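Local coordinates for cryptochrome DASH (Arabidopsis thaliana, PDB 2J4D), which binds flavin-adenine dinucleotide and a folate light antenna, repairs cyclobutane pyrimidine dimers in single-stranded DNA and may act as a blue-light photoreceptor, at residues 306-309 against 310-314; 319-322 against 323-326; 265-268 against 269-272; 256-259 against 260-263. One frame throughout, in Å; residues are numbered along the deposited sequence.

Contact 1: residues 306-309 against 310-314; sequences VQRY and EKERV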
# COMPACT_ATOMS: atom_id res chain seq x y z
N VAL A 306 -19.03 -0.55 -2.60
CA VAL A 306 -19.53 0.80 -2.87
C VAL A 306 -20.85 0.71 -3.66
O VAL A 306 -21.79 1.47 -3.41
CB VAL A 306 -18.51 1.63 -3.70
CG1 VAL A 306 -19.16 2.91 -4.21
CG2 VAL A 306 -17.29 1.97 -2.84
N GLN A 307 -20.92 -0.21 -4.62
CA GLN A 307 -22.14 -0.38 -5.40
C GLN A 307 -23.29 -0.77 -4.49
O GLN A 307 -24.41 -0.26 -4.62
CB GLN A 307 -21.98 -1.48 -6.45
CG GLN A 307 -21.10 -1.14 -7.65
CD GLN A 307 -21.01 -2.32 -8.60
OE1 GLN A 307 -20.56 -3.41 -8.22
NE2 GLN A 307 -21.44 -2.11 -9.84
N ARG A 308 -23.03 -1.70 -3.57
CA ARG A 308 -24.07 -2.13 -2.66
C ARG A 308 -24.50 -0.98 -1.75
O ARG A 308 -25.69 -0.81 -1.47
CB ARG A 308 -23.60 -3.33 -1.82
CG ARG A 308 -24.76 -3.97 -1.05
CD ARG A 308 -24.45 -5.36 -0.52
NE ARG A 308 -23.78 -5.32 0.77
CZ ARG A 308 -22.46 -5.42 0.93
NH1 ARG A 308 -21.69 -5.55 -0.14
NH2 ARG A 308 -21.93 -5.37 2.14
N TYR A 309 -23.52 -0.19 -1.31
CA TYR A 309 -23.82 0.96 -0.45
C TYR A 309 -24.72 1.94 -1.19
O TYR A 309 -25.71 2.43 -0.63
CB TYR A 309 -22.52 1.66 -0.05
CG TYR A 309 -22.70 2.79 0.95
CD1 TYR A 309 -22.57 2.57 2.32
CD2 TYR A 309 -22.96 4.09 0.51
CE1 TYR A 309 -22.69 3.62 3.23
CE2 TYR A 309 -23.08 5.14 1.41
CZ TYR A 309 -22.94 4.90 2.77
OH TYR A 309 -23.03 5.95 3.67
N GLU A 310 -24.37 2.24 -2.44
CA GLU A 310 -25.15 3.18 -3.23
C GLU A 310 -26.59 2.70 -3.43
O GLU A 310 -27.51 3.51 -3.45
CB GLU A 310 -24.50 3.43 -4.60
CG GLU A 310 -23.13 4.09 -4.51
CD GLU A 310 -22.70 4.73 -5.80
OE1 GLU A 310 -23.01 4.17 -6.88
OE2 GLU A 310 -22.04 5.79 -5.75
N LYS A 311 -26.77 1.39 -3.56
CA LYS A 311 -28.10 0.82 -3.75
C LYS A 311 -28.92 0.79 -2.47
O LYS A 311 -30.10 1.15 -2.46
CB LYS A 311 -27.98 -0.61 -4.29
CG LYS A 311 -29.33 -1.32 -4.48
CD LYS A 311 -29.12 -2.76 -4.96
CE LYS A 311 -30.44 -3.46 -5.29
NZ LYS A 311 -31.32 -3.62 -4.10
N GLU A 312 -28.30 0.38 -1.37
CA GLU A 312 -29.00 0.26 -0.11
C GLU A 312 -29.10 1.53 0.73
O GLU A 312 -30.09 1.73 1.44
CB GLU A 312 -28.35 -0.83 0.73
CG GLU A 312 -28.46 -2.23 0.13
CD GLU A 312 -27.71 -3.27 0.94
OE1 GLU A 312 -27.21 -2.92 2.04
OE2 GLU A 312 -27.61 -4.44 0.50
N ARG A 313 -28.10 2.40 0.65
CA ARG A 313 -28.15 3.61 1.46
C ARG A 313 -28.19 4.89 0.66
O ARG A 313 -29.26 5.50 0.52
CB ARG A 313 -26.98 3.62 2.46
CG ARG A 313 -27.06 2.45 3.45
CD ARG A 313 -25.98 2.51 4.51
NE ARG A 313 -26.13 1.46 5.51
CZ ARG A 313 -25.34 1.33 6.58
NH1 ARG A 313 -24.35 2.18 6.79
NH2 ARG A 313 -25.55 0.33 7.43
N VAL A 314 -27.05 5.32 0.14
CA VAL A 314 -27.03 6.55 -0.63
C VAL A 314 -25.95 6.60 -1.69
O VAL A 314 -24.87 6.04 -1.54
CB VAL A 314 -26.89 7.79 0.30
CG1 VAL A 314 -25.81 7.55 1.33
CG2 VAL A 314 -26.56 9.03 -0.51
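Tyr309 and Arg313 meet one turn apart at the C-terminal end of helix 299-312. Glu310 N, Lys311 N and Glu312 N bond to Val306 O, Gln307 O and Arg308 O, each four residues back. Arg313 N continues the pattern with a 2.7 Å bond to Tyr309 O. Val314 N adds a weak bond to the same oxygen at 3.3 Å, so Tyr309 O takes two amides as the chain leaves the helix.

The apolar contacts gather round the Tyr309 ring. Arg313 CB sits almost on the ring normal, 4.2 Å from the centroid, in a CH-pi contact. The arginine then runs on, extended, with CD 3.7 Å from Tyr309 CE1, and its guanidinium goes to Trp264 O and Asp267. Val314 comes alongside, with CG1 3.6 Å from Tyr309 CE2. Val314 O lies near the ring plane, at the edge; it is buried and has no partner in the model.

The charged contact is looser. Glu312 OE2 lies in the guanidinium plane of Arg308, but its 3.9 Å distance to Arg308 NE makes a long salt bridge. Arg308 NH1 has a second acid, Glu305.

With an alanine at Tyr309, Arg313 CB and Val314 CG1 would probably lose the ring they pack on, and Asp267 the phenol hydroxyl.

The tyrosine ties this helix end to its neighbours near the FAD site. Tyr309 OH reaches Asp267 in the loop before helix 272-275, and its ring meets Trp264 of helix 252-265 edge-to-face. On the side of helix 317-339, Val306 packs on Val322, and Glu310 bonds to Thr319.

Contact 2: residues 319-322 against 323-326; sequences TYWV and LFEL. With FAD (flavin-adenine dinucleotide), chain C.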
# COMPACT_ATOMS: atom_id res chain seq x y z
N THR A 319 -19.67 8.96 -2.28
CA THR A 319 -19.59 7.54 -2.60
C THR A 319 -18.79 7.38 -3.89
O THR A 319 -18.04 6.42 -4.03
CB THR A 319 -20.99 6.88 -2.75
OG1 THR A 319 -21.71 7.47 -3.84
CG2 THR A 319 -21.78 7.05 -1.47
N TYR A 320 -18.93 8.33 -4.80
CA TYR A 320 -18.18 8.29 -6.04
C TYR A 320 -16.71 8.65 -5.84
O TYR A 320 -15.82 8.06 -6.46
CB TYR A 320 -18.78 9.25 -7.08
CG TYR A 320 -17.83 9.52 -8.23
CD1 TYR A 320 -17.57 8.54 -9.20
CD2 TYR A 320 -17.12 10.72 -8.30
CE1 TYR A 320 -16.62 8.75 -10.20
CE2 TYR A 320 -16.17 10.94 -9.30
CZ TYR A 320 -15.92 9.95 -10.24
OH TYR A 320 -14.97 10.17 -11.21
N TRP A 321 -16.46 9.62 -4.97
CA TRP A 321 -15.09 10.07 -4.75
C TRP A 321 -14.13 9.00 -4.28
O TRP A 321 -12.94 9.07 -4.59
CB TRP A 321 -15.05 11.27 -3.80
CG TRP A 321 -13.98 12.25 -4.22
CD1 TRP A 321 -12.77 12.45 -3.62
CD2 TRP A 321 -14.01 13.11 -5.36
NE1 TRP A 321 -12.05 13.38 -4.32
CE2 TRP A 321 -12.78 13.80 -5.40
CE3 TRP A 321 -14.96 13.36 -6.37
CZ2 TRP A 321 -12.47 14.73 -6.40
CZ3 TRP A 321 -14.64 14.28 -7.37
CH2 TRP A 321 -13.41 14.95 -7.37
N VAL A 322 -14.61 8.01 -3.55
CA VAL A 322 -13.69 6.97 -3.11
C VAL A 322 -13.17 6.26 -4.36
O VAL A 322 -12.02 5.84 -4.41
CB VAL A 322 -14.38 5.96 -2.16
CG1 VAL A 322 -15.52 5.26 -2.86
CG2 VAL A 322 -13.36 4.94 -1.67
N LEU A 323 -14.02 6.17 -5.39
CA LEU A 323 -13.61 5.52 -6.64
C LEU A 323 -12.65 6.42 -7.39
O LEU A 323 -11.70 5.95 -8.02
CB LEU A 323 -14.83 5.20 -7.50
CG LEU A 323 -15.84 4.29 -6.81
CD1 LEU A 323 -16.96 3.95 -7.79
CD2 LEU A 323 -15.15 3.02 -6.32
N PHE A 324 -12.91 7.72 -7.34
CA PHE A 324 -12.04 8.71 -7.98
C PHE A 324 -10.61 8.52 -7.43
O PHE A 324 -9.63 8.51 -8.18
CB PHE A 324 -12.56 10.12 -7.63
CG PHE A 324 -11.75 11.25 -8.20
CD1 PHE A 324 -12.02 11.76 -9.46
CD2 PHE A 324 -10.72 11.82 -7.45
CE1 PHE A 324 -11.28 12.84 -9.97
CE2 PHE A 324 -9.97 12.89 -7.95
CZ PHE A 324 -10.26 13.40 -9.21
N GLU A 325 -10.50 8.36 -6.12
CA GLU A 325 -9.18 8.20 -5.51
C GLU A 325 -8.53 6.86 -5.87
O GLU A 325 -7.30 6.78 -6.05
CB GLU A 325 -9.27 8.37 -3.99
CG GLU A 325 -9.72 9.76 -3.53
CD GLU A 325 -8.84 10.91 -4.04
OE1 GLU A 325 -7.64 10.69 -4.31
OE2 GLU A 325 -9.35 12.04 -4.15
N LEU A 326 -9.33 5.80 -6.00
CA LEU A 326 -8.79 4.50 -6.37
C LEU A 326 -8.28 4.55 -7.80
O LEU A 326 -7.37 3.80 -8.16
CB LEU A 326 -9.86 3.40 -6.23
CG LEU A 326 -10.13 2.95 -4.80
CD1 LEU A 326 -11.31 1.97 -4.77
CD2 LEU A 326 -8.86 2.30 -4.23
PA FAD C . -8.37 7.84 0.90
O1A FAD C . -9.36 7.13 1.73
O2A FAD C . -8.50 9.30 0.69
O5B FAD C . -8.28 7.17 -0.55
C5B FAD C . -8.76 5.82 -0.77
C4B FAD C . -7.68 5.05 -1.53
O4B FAD C . -7.42 5.72 -2.76
C3B FAD C . -6.33 4.96 -0.83
O3B FAD C . -6.29 3.95 0.17
C2B FAD C . -5.41 4.73 -1.99
O2B FAD C . -5.24 3.38 -2.36
C1B FAD C . -6.03 5.61 -3.10
N9A FAD C . -5.46 6.97 -3.22
C8A FAD C . -5.95 8.14 -2.68
N7A FAD C . -5.20 9.19 -2.99
C5A FAD C . -4.18 8.68 -3.76
C6A FAD C . -3.07 9.30 -4.39
N6A FAD C . -2.81 10.60 -4.35
N1A FAD C . -2.21 8.48 -5.10
C2A FAD C . -2.44 7.13 -5.17
N3A FAD C . -3.49 6.48 -4.60
C4A FAD C . -4.32 7.30 -3.90
N1 FAD C . -0.37 6.03 -1.26
C2 FAD C . -0.03 4.70 -1.17
O2 FAD C . -0.88 3.83 -1.26
N3 FAD C . 1.31 4.36 -0.96
C4 FAD C . 2.34 5.29 -0.84
O4 FAD C . 3.52 4.93 -0.66
C4X FAD C . 1.99 6.66 -0.93
N5 FAD C . 2.95 7.67 -0.82
C5X FAD C . 2.62 9.01 -1.03
C6 FAD C . 3.61 10.01 -1.03
C7 FAD C . 3.30 11.37 -1.24
C7M FAD C . 4.41 12.39 -1.24
C8 FAD C . 1.92 11.74 -1.44
C8M FAD C . 1.50 13.18 -1.67
C9 FAD C . 0.92 10.75 -1.44
C9A FAD C . 1.24 9.38 -1.23
N10 FAD C . 0.24 8.35 -1.22
C10 FAD C . 0.62 6.99 -1.14
C1' FAD C . -1.15 8.66 -1.69
C2' FAD C . -2.17 9.05 -0.61
O2' FAD C . -1.65 10.09 0.20
C3' FAD C . -2.50 7.84 0.26
O3' FAD C . -2.97 6.74 -0.55
C4' FAD C . -3.60 8.08 1.32
O4' FAD C . -3.18 9.09 2.24
C5' FAD C . -3.86 6.78 2.06
O5' FAD C . -4.90 6.98 3.03
P FAD C . -6.43 6.66 2.82
O1P FAD C . -6.49 5.22 2.53
O2P FAD C . -7.18 7.09 4.03
O3P FAD C . -6.96 7.60 1.65
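Trp321 and Phe324 lie side by side on helix 317-339 and stack face to face. Their six-membered rings have centroids 4.0 Å apart and planes 18° from parallel. The phenyl ring is shifted: CD2 lies over the rim of the indole, and Trp321 CZ2 is 3.5 Å from Phe324 CE2. Phe324 CB then fills the space over the five-membered ring, 4.2 Å from its centroid, as a CH-pi contact. Phe324 CG stands anti to the backbone N (chi1 179°), which brings the ring back over the indole.

Tyr320 packs against Phe324 from another direction. Its CE2 is 4.1 Å from Phe324 CB, and its OH lies at the edge of the phenyl ring. That hydroxyl is hydrogen-bonded to Glu202. Val322 CG1 and Leu323 CG make a smaller apolar contact at 4.1 Å.

Glu325 bends at chi2 (-57°), carrying its carboxylate toward both the indole and the cofactor. OE2 stands 3.0 Å from Trp321 NE1, while OE1 stands 3.2 Å from FAD N7A. Lys273 makes a cation-pi contact with Trp321. Glu325 links the stack to the FAD pocket, with Arg276 a weak, long ion-pair partner. A carboxylate oxygen and a ring nitrogen this near would probably need a proton between them.

Contact 3: residues 265-268 against 269-272; sequences KKDL and LKVY. With FAD (flavin-adenine dinucleotide), chain C.
Asp267 and Lys270 face each other across the turn that joins helix 252-265 to helix 272-275. Asp267 is the first residue to leave the helix, and its positive phi (50°) turns the chain. Lys270 CG stands between its own backbone N and carbonyl carbon (chi1 60°), directing the lysine side chain back to Asp267. The two side chains cross at about a right angle. Lys270 CE is 3.0 Å from Asp267 OD2, nearer than the ammonium: NZ is 3.9 Å from OD2, a long salt bridge. A water closes the link, donating to Asp267 O and accepting from Lys270 NZ at 2.9 Å. A methionine in place of Lys270 would probably leave this water without its amine donor and Asp267 OD2 without its nearby charge.

Val271 N bonds to Leu268 O at 3.1 Å, approaching from above the carbonyl plane. Val271 is the N-cap residue of the helix that follows.

Tyr272 opens that helix with CG anti to its backbone N (chi1 167°), and its ring reaches the cofactor. FAD O2A lies in the ring plane, and Tyr272 OH donates to it at 2.4 Å, a doubtful length that carries no weight. The same hydroxyl bonds to Arg276.

Asp267 OD1 serves Tyr309 and Arg313. The aspartate is thus probably held as an anion by Arg313 and, more distantly, Lys270, while the turn delivers a phenol to the FAD phosphate.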
# COMPACT_ATOMS: atom_id res chain seq x y z
N LYS A 265 -20.81 0.05 9.35
CA LYS A 265 -21.02 0.30 10.78
C LYS A 265 -21.06 1.79 11.10
O LYS A 265 -21.99 2.26 11.77
CB LYS A 265 -19.92 -0.38 11.60
CG LYS A 265 -20.14 -0.23 13.10
CD LYS A 265 -19.07 -0.95 13.90
CE LYS A 265 -19.21 -0.63 15.39
NZ LYS A 265 -18.15 -1.28 16.19
N LYS A 266 -20.07 2.54 10.63
CA LYS A 266 -20.02 3.97 10.88
C LYS A 266 -20.73 4.81 9.83
O LYS A 266 -20.96 6.00 10.05
CB LYS A 266 -18.57 4.43 11.03
CG LYS A 266 -17.91 3.89 12.29
CD LYS A 266 -16.47 4.35 12.40
CE LYS A 266 -15.96 4.14 13.80
NZ LYS A 266 -16.78 4.94 14.75
N ASP A 267 -21.07 4.19 8.70
CA ASP A 267 -21.79 4.89 7.63
C ASP A 267 -21.11 6.22 7.27
O ASP A 267 -21.76 7.25 7.08
CB ASP A 267 -23.24 5.12 8.10
CG ASP A 267 -24.20 5.43 6.95
OD1 ASP A 267 -23.96 4.97 5.81
OD2 ASP A 267 -25.20 6.12 7.21
N LEU A 268 -19.78 6.20 7.17
CA LEU A 268 -19.03 7.41 6.85
C LEU A 268 -18.77 7.63 5.37
O LEU A 268 -18.35 8.71 4.97
CB LEU A 268 -17.69 7.39 7.59
CG LEU A 268 -17.82 7.51 9.11
CD1 LEU A 268 -16.46 7.34 9.76
CD2 LEU A 268 -18.41 8.88 9.45
N LEU A 269 -19.02 6.62 4.55
CA LEU A 269 -18.77 6.75 3.12
C LEU A 269 -19.51 7.91 2.49
O LEU A 269 -18.98 8.59 1.62
CB LEU A 269 -19.12 5.45 2.38
CG LEU A 269 -18.87 5.48 0.86
CD1 LEU A 269 -17.42 5.85 0.59
CD2 LEU A 269 -19.23 4.13 0.25
N LYS A 270 -20.74 8.16 2.94
CA LYS A 270 -21.54 9.24 2.37
C LYS A 270 -21.03 10.66 2.65
O LYS A 270 -21.59 11.62 2.12
CB LYS A 270 -22.99 9.13 2.83
CG LYS A 270 -23.18 9.20 4.33
CD LYS A 270 -24.66 9.17 4.68
CE LYS A 270 -24.88 8.87 6.15
NZ LYS A 270 -24.17 9.84 7.02
N VAL A 271 -19.99 10.80 3.46
CA VAL A 271 -19.43 12.13 3.74
C VAL A 271 -17.93 12.17 3.50
O VAL A 271 -17.25 13.16 3.79
CB VAL A 271 -19.70 12.60 5.20
CG1 VAL A 271 -21.18 12.61 5.47
CG2 VAL A 271 -18.97 11.69 6.19
N TYR A 272 -17.42 11.07 2.96
CA TYR A 272 -16.00 10.92 2.66
C TYR A 272 -15.37 12.13 1.96
O TYR A 272 -14.34 12.64 2.42
CB TYR A 272 -15.78 9.66 1.80
CG TYR A 272 -14.41 9.59 1.17
CD1 TYR A 272 -13.28 9.36 1.95
CD2 TYR A 272 -14.23 9.88 -0.18
CE1 TYR A 272 -12.00 9.43 1.41
CE2 TYR A 272 -12.96 9.95 -0.74
CZ TYR A 272 -11.85 9.73 0.06
OH TYR A 272 -10.58 9.88 -0.46
PA FAD C . -8.37 7.84 0.90
O1A FAD C . -9.36 7.13 1.73
O2A FAD C . -8.50 9.30 0.69
O5B FAD C . -8.28 7.17 -0.55
C5B FAD C . -8.76 5.82 -0.77
C4B FAD C . -7.68 5.05 -1.53
O4B FAD C . -7.42 5.72 -2.76
C3B FAD C . -6.33 4.96 -0.83
O3B FAD C . -6.29 3.95 0.17
C2B FAD C . -5.41 4.73 -1.99
O2B FAD C . -5.24 3.38 -2.36
C1B FAD C . -6.03 5.61 -3.10
N9A FAD C . -5.46 6.97 -3.22
C8A FAD C . -5.95 8.14 -2.68
N7A FAD C . -5.20 9.19 -2.99
C5A FAD C . -4.18 8.68 -3.76
C6A FAD C . -3.07 9.30 -4.39
N6A FAD C . -2.81 10.60 -4.35
N1A FAD C . -2.21 8.48 -5.10
C2A FAD C . -2.44 7.13 -5.17
N3A FAD C . -3.49 6.48 -4.60
C4A FAD C . -4.32 7.30 -3.90
N1 FAD C . -0.37 6.03 -1.26
C2 FAD C . -0.03 4.70 -1.17
O2 FAD C . -0.88 3.83 -1.26
N3 FAD C . 1.31 4.36 -0.96
C4 FAD C . 2.34 5.29 -0.84
O4 FAD C . 3.52 4.93 -0.66
C4X FAD C . 1.99 6.66 -0.93
N5 FAD C . 2.95 7.67 -0.82
C5X FAD C . 2.62 9.01 -1.03
C6 FAD C . 3.61 10.01 -1.03
C7 FAD C . 3.30 11.37 -1.24
C7M FAD C . 4.41 12.39 -1.24
C8 FAD C . 1.92 11.74 -1.44
C8M FAD C . 1.50 13.18 -1.67
C9 FAD C . 0.92 10.75 -1.44
C9A FAD C . 1.24 9.38 -1.23
N10 FAD C . 0.24 8.35 -1.22
C10 FAD C . 0.62 6.99 -1.14
C1' FAD C . -1.15 8.66 -1.69
C2' FAD C . -2.17 9.05 -0.61
O2' FAD C . -1.65 10.09 0.20
C3' FAD C . -2.50 7.84 0.26
O3' FAD C . -2.97 6.74 -0.55
C4' FAD C . -3.60 8.08 1.32
O4' FAD C . -3.18 9.09 2.24
C5' FAD C . -3.86 6.78 2.06
O5' FAD C . -4.90 6.98 3.03
P FAD C . -6.43 6.66 2.82
O1P FAD C . -6.49 5.22 2.53
O2P FAD C . -7.18 7.09 4.03
O3P FAD C . -6.96 7.60 1.65
O HOH W 1 -22.43 9.00 9.20

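Contact 4: residues 256-259 against 260-263; sequences VGRV and FEYF
This is a buried contact between successive turns of helix 252-265, and its polar part joins Arg258 to Glu261. Arg258 NH1 bonds to Glu261 OE1 at 2.8 Å as part of a salt bridge. The oxygen lies in the guanidinium plane, but the carboxylate is turned nearly square to it, at 89°. OE1 is approached on its anti side. The arginine bends at chi2 (55°), which turns it forward along the helix, toward the acid one turn on.

Tyr262 lies against the guanidinium. Its CB lies over one face of the group, toward the rim, 4.0 Å above the plane. Its CD1 is 3.5 Å from Arg258 NH2.

These i to i+3 and i to i+4 pairs ride on regular helical bonds, such as Tyr262 N to Arg258 O at 2.9 Å, with a wider pi-type turn at 260-263. The helix belongs to the photolyase/cryptochrome fold and runs beside the FAD-binding region. Arg258 NE bonds to Thr286 O there, and Glu261 OE2 accepts from Ala9 N.

Away from the charges, Val259 CG1 sits over one face of the Phe263 ring, 4.0 Å from its CD2. Val259 and Phe263 also pack on Glu305 of helix 299-312.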
# COMPACT_ATOMS: atom_id res chain seq x y z
N VAL A 256 -10.93 -6.33 5.54
CA VAL A 256 -12.34 -6.30 5.18
C VAL A 256 -13.13 -5.77 6.37
O VAL A 256 -14.22 -5.22 6.21
CB VAL A 256 -12.86 -7.70 4.75
CG1 VAL A 256 -12.02 -8.22 3.58
CG2 VAL A 256 -12.84 -8.66 5.91
N GLY A 257 -12.56 -5.90 7.56
CA GLY A 257 -13.21 -5.37 8.75
C GLY A 257 -13.27 -3.86 8.68
O GLY A 257 -14.26 -3.25 9.10
N ARG A 258 -12.21 -3.24 8.14
CA ARG A 258 -12.17 -1.78 8.02
C ARG A 258 -13.13 -1.29 6.93
O ARG A 258 -13.73 -0.22 7.07
CB ARG A 258 -10.74 -1.30 7.74
CG ARG A 258 -10.60 0.21 7.49
CD ARG A 258 -11.17 1.07 8.63
NE ARG A 258 -11.13 2.49 8.27
CZ ARG A 258 -11.52 3.49 9.05
NH1 ARG A 258 -12.01 3.25 10.27
NH2 ARG A 258 -11.42 4.74 8.61
N VAL A 259 -13.26 -2.06 5.85
CA VAL A 259 -14.19 -1.68 4.79
C VAL A 259 -15.60 -1.70 5.42
O VAL A 259 -16.39 -0.78 5.23
CB VAL A 259 -14.14 -2.66 3.59
CG1 VAL A 259 -15.26 -2.37 2.62
CG2 VAL A 259 -12.81 -2.49 2.85
N PHE A 260 -15.89 -2.75 6.17
CA PHE A 260 -17.18 -2.86 6.84
C PHE A 260 -17.37 -1.70 7.83
O PHE A 260 -18.40 -1.04 7.86
CB PHE A 260 -17.26 -4.18 7.60
CG PHE A 260 -18.40 -4.27 8.56
CD1 PHE A 260 -19.70 -4.48 8.09
CD2 PHE A 260 -18.19 -4.12 9.92
CE1 PHE A 260 -20.77 -4.54 8.98
CE2 PHE A 260 -19.26 -4.18 10.82
CZ PHE A 260 -20.55 -4.39 10.35
N GLU A 261 -16.34 -1.45 8.63
CA GLU A 261 -16.40 -0.39 9.63
C GLU A 261 -16.65 1.01 9.08
O GLU A 261 -17.52 1.74 9.57
CB GLU A 261 -15.10 -0.40 10.44
CG GLU A 261 -15.05 0.64 11.54
CD GLU A 261 -13.76 0.57 12.33
OE1 GLU A 261 -12.72 1.06 11.84
OE2 GLU A 261 -13.78 -0.01 13.43
N TYR A 262 -15.88 1.39 8.07
CA TYR A 262 -15.99 2.71 7.47
C TYR A 262 -17.26 2.89 6.66
O TYR A 262 -17.96 3.90 6.79
CB TYR A 262 -14.77 2.99 6.58
CG TYR A 262 -14.69 4.42 6.11
CD1 TYR A 262 -14.40 5.45 7.00
CD2 TYR A 262 -14.97 4.75 4.78
CE1 TYR A 262 -14.38 6.78 6.59
CE2 TYR A 262 -14.96 6.08 4.36
CZ TYR A 262 -14.67 7.09 5.27
OH TYR A 262 -14.69 8.40 4.86
N PHE A 263 -17.57 1.92 5.81
CA PHE A 263 -18.75 1.98 4.97
C PHE A 263 -20.07 1.76 5.70
O PHE A 263 -20.97 2.61 5.66
CB PHE A 263 -18.69 0.91 3.86
CG PHE A 263 -17.79 1.24 2.71
CD1 PHE A 263 -16.88 2.30 2.80
CD2 PHE A 263 -17.82 0.48 1.56
CE1 PHE A 263 -16.02 2.59 1.74
CE2 PHE A 263 -16.96 0.75 0.49
CZ PHE A 263 -16.06 1.81 0.58

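In the fold
All four contacts are local, and none nests within or crosses another. Contacts 1, 2 and 4 span helical turns; contact 3 closes a connecting loop. Contact 4 comes first, on helix 252-265. Contact 3 follows at its C-terminal end, where Leu268 N lies 3.0 Å from Tyr262 O, and leads into helix 272-275. Contact 1 ends helix 299-312. It returns to contact 3, where Asp267 OD1 receives Arg313 NH1 at 3.0 Å, and to contact 4, where Val306 packs on Phe263. Contact 2, on helix 317-339, meets contact 1 through Glu310 and Thr319. Together they tie these three helices and the loop at 265-272 together on one side of the FAD site; only contacts 2 and 3 reach the cofactor.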